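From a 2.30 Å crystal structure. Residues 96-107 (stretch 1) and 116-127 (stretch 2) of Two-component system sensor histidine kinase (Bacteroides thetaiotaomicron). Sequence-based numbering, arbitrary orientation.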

# COMPACT_ATOMS: atom_id res chain seq x y z
N GLN B 96 -0.84 -0.47 35.09
CA GLN B 96 -1.02 -1.95 35.06
C GLN B 96 -2.44 -2.46 34.77
O GLN B 96 -3.38 -2.15 35.52
CB GLN B 96 -0.54 -2.71 36.33
CG GLN B 96 0.99 -2.86 36.56
CD GLN B 96 1.83 -3.47 35.37
OE1 GLN B 96 2.62 -2.74 34.72
NE2 GLN B 96 1.68 -4.78 35.12
N PRO B 97 -2.57 -3.33 33.76
CA PRO B 97 -3.72 -4.22 33.52
C PRO B 97 -4.13 -4.98 34.78
O PRO B 97 -3.33 -5.17 35.66
CB PRO B 97 -3.18 -5.22 32.49
CG PRO B 97 -2.11 -4.49 31.74
CD PRO B 97 -1.45 -3.64 32.84
N GLU B 98 -5.39 -5.42 34.88
CA GLU B 98 -5.77 -6.24 35.99
C GLU B 98 -5.11 -7.64 35.90
O GLU B 98 -5.04 -8.34 36.90
CB GLU B 98 -7.31 -6.31 36.18
CG GLU B 98 -7.84 -5.35 37.33
CD GLU B 98 -9.27 -5.69 37.91
OE1 GLU B 98 -10.24 -6.00 37.15
OE2 GLU B 98 -9.44 -5.61 39.16
N THR B 99 -4.57 -8.01 34.74
CA THR B 99 -4.05 -9.39 34.53
C THR B 99 -2.82 -9.80 35.34
O THR B 99 -1.81 -9.09 35.39
CB THR B 99 -3.71 -9.66 33.04
OG1 THR B 99 -4.74 -9.13 32.20
CG2 THR B 99 -3.52 -11.20 32.77
N ASP B 100 -2.92 -10.99 35.92
CA ASP B 100 -1.80 -11.66 36.52
C ASP B 100 -0.93 -12.26 35.43
O ASP B 100 -1.29 -13.23 34.80
CB ASP B 100 -2.31 -12.75 37.46
CG ASP B 100 -1.21 -13.27 38.38
OD1 ASP B 100 -0.02 -12.99 38.08
OD2 ASP B 100 -1.55 -13.94 39.40
N PHE B 101 0.21 -11.64 35.18
CA PHE B 101 1.12 -12.07 34.15
C PHE B 101 2.14 -13.07 34.70
O PHE B 101 2.46 -13.03 35.88
CB PHE B 101 1.85 -10.84 33.59
CG PHE B 101 0.99 -9.98 32.64
CD1 PHE B 101 0.44 -10.52 31.44
CD2 PHE B 101 0.77 -8.62 32.92
CE1 PHE B 101 -0.31 -9.74 30.59
CE2 PHE B 101 0.02 -7.80 32.04
CZ PHE B 101 -0.53 -8.35 30.88
N PRO B 102 2.68 -13.96 33.86
CA PRO B 102 3.78 -14.78 34.34
C PRO B 102 5.02 -13.93 34.62
O PRO B 102 5.15 -12.84 34.08
CB PRO B 102 4.05 -15.72 33.16
CG PRO B 102 3.67 -14.96 31.99
CD PRO B 102 2.44 -14.15 32.42
N THR B 103 5.90 -14.43 35.47
CA THR B 103 7.15 -13.82 35.86
C THR B 103 8.27 -14.08 34.82
O THR B 103 8.14 -14.96 33.95
CB THR B 103 7.58 -14.41 37.25
OG1 THR B 103 7.77 -15.82 37.15
CG2 THR B 103 6.51 -14.10 38.37
N ASP B 104 9.37 -13.33 34.90
CA ASP B 104 10.61 -13.68 34.14
C ASP B 104 10.39 -13.79 32.62
O ASP B 104 10.80 -14.78 31.97
CB ASP B 104 11.21 -14.99 34.68
CG ASP B 104 11.45 -14.95 36.19
OD1 ASP B 104 12.04 -13.92 36.69
OD2 ASP B 104 11.04 -15.93 36.90
N VAL B 105 9.70 -12.78 32.07
CA VAL B 105 9.53 -12.63 30.65
C VAL B 105 10.86 -12.20 30.00
O VAL B 105 11.62 -11.30 30.53
CB VAL B 105 8.45 -11.59 30.41
CG1 VAL B 105 8.34 -11.22 28.96
CG2 VAL B 105 7.08 -12.12 30.94
N ARG B 106 11.11 -12.78 28.82
CA ARG B 106 12.39 -12.65 28.16
C ARG B 106 12.17 -12.22 26.72
O ARG B 106 13.06 -11.63 26.12
CB ARG B 106 13.17 -13.96 28.18
CG ARG B 106 13.79 -14.35 29.50
CD ARG B 106 14.96 -13.40 29.87
NE ARG B 106 15.52 -13.76 31.19
CZ ARG B 106 14.93 -13.43 32.34
NH1 ARG B 106 13.78 -12.75 32.33
NH2 ARG B 106 15.51 -13.74 33.50
N THR B 107 11.00 -12.47 26.15
CA THR B 107 10.81 -12.19 24.74
C THR B 107 9.35 -11.98 24.45
O THR B 107 8.48 -12.58 25.12
CB THR B 107 11.39 -13.36 23.83
OG1 THR B 107 11.10 -13.07 22.47
CG2 THR B 107 10.66 -14.77 24.13
N TRP B 116 2.40 -12.71 22.00
CA TRP B 116 3.11 -13.89 22.43
C TRP B 116 4.18 -13.48 23.48
O TRP B 116 4.93 -12.52 23.26
CB TRP B 116 3.81 -14.56 21.22
CG TRP B 116 2.89 -15.32 20.28
CD1 TRP B 116 2.13 -14.78 19.26
CD2 TRP B 116 2.59 -16.73 20.29
NE1 TRP B 116 1.41 -15.76 18.64
CE2 TRP B 116 1.68 -16.97 19.22
CE3 TRP B 116 3.04 -17.81 21.05
CZ2 TRP B 116 1.18 -18.27 18.92
CZ3 TRP B 116 2.53 -19.12 20.76
CH2 TRP B 116 1.61 -19.32 19.69
N LEU B 117 4.27 -14.24 24.56
CA LEU B 117 5.17 -13.99 25.68
C LEU B 117 5.97 -15.24 25.88
O LEU B 117 5.39 -16.33 26.06
CB LEU B 117 4.38 -13.73 27.01
CG LEU B 117 3.27 -12.66 26.97
CD1 LEU B 117 2.42 -12.54 28.27
CD2 LEU B 117 3.92 -11.27 26.58
N GLY B 118 7.29 -15.09 25.87
CA GLY B 118 8.18 -16.16 26.26
C GLY B 118 8.87 -15.86 27.60
O GLY B 118 9.45 -14.77 27.78
N ALA B 119 8.87 -16.83 28.49
CA ALA B 119 9.38 -16.66 29.84
C ALA B 119 10.33 -17.79 30.25
O ALA B 119 10.47 -18.79 29.54
CB ALA B 119 8.20 -16.54 30.85
N LEU B 120 10.98 -17.63 31.40
CA LEU B 120 11.92 -18.62 31.88
C LEU B 120 11.22 -19.93 32.15
O LEU B 120 11.87 -20.99 32.06
CB LEU B 120 12.65 -18.15 33.14
CG LEU B 120 13.86 -17.23 32.89
CD1 LEU B 120 14.75 -17.14 34.14
CD2 LEU B 120 14.69 -17.64 31.65
N ASN B 121 9.93 -19.87 32.52
CA ASN B 121 9.17 -21.12 32.70
C ASN B 121 7.82 -21.26 31.99
O ASN B 121 6.90 -21.83 32.54
CB ASN B 121 9.10 -21.56 34.20
CG ASN B 121 8.87 -23.14 34.36
OD1 ASN B 121 7.88 -23.60 34.96
ND2 ASN B 121 9.79 -23.92 33.81
N GLY B 122 7.70 -20.78 30.76
CA GLY B 122 6.54 -21.07 29.92
C GLY B 122 6.39 -20.09 28.75
O GLY B 122 7.05 -19.04 28.69
N LEU B 123 5.51 -20.47 27.83
CA LEU B 123 5.18 -19.72 26.66
C LEU B 123 3.71 -19.41 26.74
O LEU B 123 2.90 -20.30 27.12
CB LEU B 123 5.46 -20.54 25.38
CG LEU B 123 5.08 -19.93 24.02
CD1 LEU B 123 5.97 -18.70 23.68
CD2 LEU B 123 5.14 -20.99 22.87
N TYR B 124 3.35 -18.17 26.37
CA TYR B 124 1.98 -17.71 26.60
C TYR B 124 1.49 -16.89 25.43
O TYR B 124 2.26 -16.32 24.65
CB TYR B 124 1.87 -16.87 27.91
CG TYR B 124 2.44 -17.58 29.11
CD1 TYR B 124 3.81 -17.58 29.36
CD2 TYR B 124 1.60 -18.30 29.98
CE1 TYR B 124 4.34 -18.25 30.47
CE2 TYR B 124 2.10 -18.94 31.08
CZ TYR B 124 3.48 -18.93 31.30
OH TYR B 124 3.97 -19.57 32.39
N THR B 125 0.18 -16.81 25.35
CA THR B 125 -0.47 -15.90 24.48
C THR B 125 -1.29 -14.92 25.31
O THR B 125 -1.83 -15.27 26.39
CB THR B 125 -1.24 -16.75 23.46
OG1 THR B 125 -0.54 -16.71 22.20
CG2 THR B 125 -2.58 -16.40 23.30
N TYR B 126 -1.36 -13.67 24.84
CA TYR B 126 -2.18 -12.66 25.48
C TYR B 126 -2.98 -11.89 24.45
O TYR B 126 -2.42 -11.18 23.63
CB TYR B 126 -1.31 -11.70 26.28
CG TYR B 126 -2.09 -10.71 27.14
CD1 TYR B 126 -3.10 -11.16 28.02
CD2 TYR B 126 -1.85 -9.33 27.06
CE1 TYR B 126 -3.81 -10.26 28.85
CE2 TYR B 126 -2.56 -8.43 27.87
CZ TYR B 126 -3.54 -8.89 28.76
OH TYR B 126 -4.24 -7.99 29.55
N GLN B 127 -4.29 -12.02 24.54
CA GLN B 127 -5.19 -11.53 23.55
C GLN B 127 -5.59 -10.13 24.02
O GLN B 127 -6.07 -9.97 25.09
CB GLN B 127 -6.37 -12.52 23.34
CG GLN B 127 -7.02 -12.51 21.92
CD GLN B 127 -7.69 -11.13 21.54
OE1 GLN B 127 -8.42 -10.53 22.32
NE2 GLN B 127 -7.48 -10.68 20.30
O HOH W 1 8.01 -17.92 33.90

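The two stretches join through a short antiparallel ladder at the end of stretch 1 and through side-chain packing along the loop that precedes it; together they bury 662 Å², both sides summed.

The backbone evidence comes first. Strand 105-107 runs beside strand 116-119 with their N-to-C directions 118° apart, well short of the 180° of an ideal antiparallel pair. Val 105 faces Ala 119 as a non-hydrogen-bonded pair, CA to CA 4.1 Å, and Thr 107 faces Gly 118 as a hydrogen-bonded pair, CA to CA 5.0 Å. Two steps along stretch 1 therefore match one along stretch 2, which defines a beta bulge at Arg 106. The hydrogen bonds fit this reading: Gly 118 O accepts from both Arg 106 N (2.8 Å, 160°) and Thr 107 N (3.2 Å, 145°), while Gly 118 N donates to Thr 107 O at 2.9 Å and a nearly straight 176°. Leu 120 N donates to Asp 104 O at 2.9 Å, extending the backbone pairing past the ladder. Asp 104 O also lies 3.2 Å from Ala 119 CA, a CA-H...O contact. The absence of a side chain at Gly 118 matters, since an ideal CB there would sit 2.4 Å from Thr 107 CG2.

Stretch 2 folds back on itself as a hairpin, with Leu 117 N to Tyr 124 O at 2.9 Å and Tyr 124 N to Leu 117 O at 2.8 Å. This pairing brings residues from both of its strands within reach of the stretch 1 loop.

Aromatic and apolar contacts dominate there. Phe 101 directs its edge at the face of Tyr 126: the ring centroids are 4.9 Å apart, the planes meet at 79°, and Phe 101 CZ approaches Tyr 126 CE2 to 3.6 Å. Such geometry sets the ring's slightly positive C-H edge against the electron-rich face. Pro 102 makes a CH-pi contact, its CG 3.8 Å from the Tyr 124 ring centroid and 18° off the normal. Leu 117 fills in beside them, its CD1 4.2 Å from Phe 101 CD1.

Polar side-chain contacts are fewer. Thr 99 OG1 donates to Tyr 126 OH at 2.9 Å, so Tyr 126 combines ring packing with a hydroxyl bond. The Arg 106 guanidinium lies with one face over Leu 120 CG, and its NH1 donates to Val 105 O at 3.2 Å within its own stretch.

One water bridges the stretches, donating to Thr 103 O at 3.0 Å and accepting from Asn 121 N at 3.1 Å.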